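Local coordinates for protein polyhedrin (Antheraea mylitta cypovirus 4, PDB 5A8S) that probably forms the crystalline lattice of the viral occlusion bodies, the microcrystals that embed cypovirus particles, at residues R128-A133 with P152-G157. Residues are numbered along the deposited sequence; the frame is centred on the assembly and turned at random.
Sequences RARVEA and PHVICG
Val131 and Ile155 form an antiparallel hydrogen-bonded pair, the single bridge between 128-133 and 152-157. Val131 N donates to Ile155 O at 3.0 Å, in the plane of that carbonyl and fairly straight, at 164°. The return bond, Ile155 N to Val131 O, is also 3.0 Å but more bent, 138°. Arg130 CA adds a CA-H...O contact to Ile155 O at 3.5 Å. One step further, at Ala129 and Gly157, the chains separate and a water links them: it donates to Ala129 O and accepts from Gly157 N.

Side-chain packing lies on two sides of the bridge. On one side Val154 CG2, anti to its own backbone N, fits between Arg130 and Glu132. It meets Arg130 CB at 3.7 Å and Glu132 CG at 3.8 Å, and also touches the carbonyl oxygen of Val131. On the other side Ile155 CB packs against Val131 CB at 4.2 Å, and both side chains reach Val172 of strand 167-173. Ile155 CB comes within 3.1 Å of Val131 O, the same oxygen that accepts from Ile155 N.

Glu132 CG stands beside its backbone N (chi1 -77°), and the extended chain sets OE2 beside Val154 CB. OE2 accepts from Gly151 N, while OE1 forms a salt bridge with Lys181 and a hydrogen bond with Asn140. The Arg130 guanidinium makes a cation-pi contact with Trp150.

Strand 130-134 is an outermost strand, within this chain, of a three-stranded antiparallel sheet, paired on its inner edge with 179-185. The loop 152-157 docks on its other edge through an isolated beta bridge within the polyhedrin fold.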
loop_
_atom_site.group_PDB
_atom_site.type_symbol
_atom_site.label_atom_id
_atom_site.label_comp_id
_atom_site.label_asym_id
_atom_site.label_seq_id
_atom_site.Cartn_x
_atom_site.Cartn_y
_atom_site.Cartn_z
ATOM N N ARG A 128 21.841 6.653 2.415
ATOM C CA ARG A 128 20.962 5.498 2.629
ATOM C C ARG A 128 19.944 5.275 1.501
ATOM O O ARG A 128 18.955 4.561 1.675
ATOM C CB ARG A 128 20.256 5.604 3.995
ATOM C CG ARG A 128 21.251 5.760 5.155
ATOM C CD ARG A 128 20.556 5.958 6.504
ATOM N NE ARG A 128 19.982 4.708 6.989
ATOM C CZ ARG A 128 18.697 4.375 6.909
ATOM N NH1 ARG A 128 17.800 5.220 6.402
ATOM N NH2 ARG A 128 18.300 3.200 7.375
ATOM N N ALA A 129 20.190 5.879 0.344
ATOM C CA ALA A 129 19.389 5.598 -0.834
ATOM C C ALA A 129 19.852 4.255 -1.402
ATOM O O ALA A 129 21.042 4.054 -1.622
ATOM C CB ALA A 129 19.549 6.711 -1.863
ATOM N N ARG A 130 18.915 3.342 -1.627
ATOM C CA ARG A 130 19.269 1.961 -1.930
ATOM C C ARG A 130 18.367 1.320 -2.974
ATOM O O ARG A 130 17.177 1.621 -3.063
ATOM C CB ARG A 130 19.201 1.130 -0.654
ATOM C CG ARG A 130 20.148 1.608 0.424
ATOM C CD ARG A 130 19.828 1.021 1.795
ATOM N NE ARG A 130 20.924 1.303 2.717
ATOM C CZ ARG A 130 20.846 1.244 4.044
ATOM N NH1 ARG A 130 19.705 0.912 4.629
ATOM N NH2 ARG A 130 21.914 1.527 4.785
ATOM N N VAL A 131 18.951 0.414 -3.749
ATOM C CA VAL A 131 18.204 -0.415 -4.674
ATOM C C VAL A 131 18.722 -1.838 -4.528
ATOM O O VAL A 131 19.899 -2.041 -4.237
ATOM C CB VAL A 131 18.411 0.033 -6.141
ATOM C CG1 VAL A 131 17.595 -0.842 -7.099
ATOM C CG2 VAL A 131 18.044 1.500 -6.310
ATOM N N GLU A 132 17.840 -2.811 -4.721
ATOM C CA GLU A 132 18.249 -4.213 -4.816
ATOM C C GLU A 132 17.457 -4.934 -5.870
ATOM O O GLU A 132 16.241 -4.772 -5.959
ATOM C CB GLU A 132 17.991 -4.949 -3.509
ATOM C CG GLU A 132 18.977 -4.666 -2.454
ATOM C CD GLU A 132 18.832 -5.602 -1.280
ATOM O OE1 GLU A 132 17.705 -6.059 -0.977
ATOM O OE2 GLU A 132 19.863 -5.871 -0.663
ATOM N N ALA A 133 18.145 -5.736 -6.667
ATOM C CA ALA A 133 17.475 -6.732 -7.479
ATOM C C ALA A 133 17.342 -7.990 -6.623
ATOM O O ALA A 133 18.283 -8.760 -6.494
ATOM C CB ALA A 133 18.272 -7.007 -8.738
ATOM N N PRO A 152 24.150 -7.781 1.784
ATOM C CA PRO A 152 25.513 -7.307 2.064
ATOM C C PRO A 152 26.082 -6.480 0.914
ATOM O O PRO A 152 27.020 -5.695 1.114
ATOM C CB PRO A 152 26.303 -8.605 2.274
ATOM C CG PRO A 152 25.457 -9.698 1.704
ATOM C CD PRO A 152 24.042 -9.249 1.814
ATOM N N HIS A 153 25.496 -6.643 -0.271
ATOM C CA HIS A 153 25.963 -5.956 -1.466
ATOM C C HIS A 153 24.860 -5.089 -2.057
ATOM O O HIS A 153 24.762 -4.954 -3.272
ATOM C CB HIS A 153 26.432 -6.978 -2.506
ATOM C CG HIS A 153 27.458 -7.933 -1.981
ATOM N ND1 HIS A 153 27.139 -9.191 -1.518
ATOM C CD2 HIS A 153 28.798 -7.805 -1.830
ATOM C CE1 HIS A 153 28.238 -9.799 -1.109
ATOM N NE2 HIS A 153 29.256 -8.982 -1.289
ATOM N N VAL A 154 24.029 -4.511 -1.197
ATOM C CA VAL A 154 22.979 -3.606 -1.656
ATOM C C VAL A 154 23.558 -2.531 -2.583
ATOM O O VAL A 154 24.673 -2.044 -2.378
ATOM C CB VAL A 154 22.258 -2.941 -0.463
ATOM C CG1 VAL A 154 23.254 -2.209 0.427
ATOM C CG2 VAL A 154 21.181 -2.007 -0.939
ATOM N N ILE A 155 22.807 -2.181 -3.621
ATOM C CA ILE A 155 23.247 -1.164 -4.564
ATOM C C ILE A 155 23.086 0.212 -3.950
ATOM O O ILE A 155 21.974 0.639 -3.661
ATOM C CB ILE A 155 22.420 -1.211 -5.855
ATOM C CG1 ILE A 155 22.468 -2.613 -6.459
ATOM C CG2 ILE A 155 22.929 -0.176 -6.847
ATOM C CD1 ILE A 155 21.465 -2.821 -7.578
ATOM N N CYS A 156 24.197 0.908 -3.747
ATOM C CA CYS A 156 24.159 2.194 -3.062
ATOM C C CYS A 156 25.459 2.973 -3.284
ATOM O O CYS A 156 26.260 2.620 -4.145
ATOM C CB CYS A 156 23.897 1.984 -1.567
ATOM S SG CYS A 156 25.156 1.019 -0.708
ATOM N N GLY A 157 25.660 4.030 -2.509
ATOM C CA GLY A 157 26.818 4.896 -2.692
ATOM C C GLY A 157 26.948 5.409 -4.118
ATOM O O GLY A 157 25.971 5.806 -4.739
HETATM O O HOH W 1 23.421 5.286 -0.982
#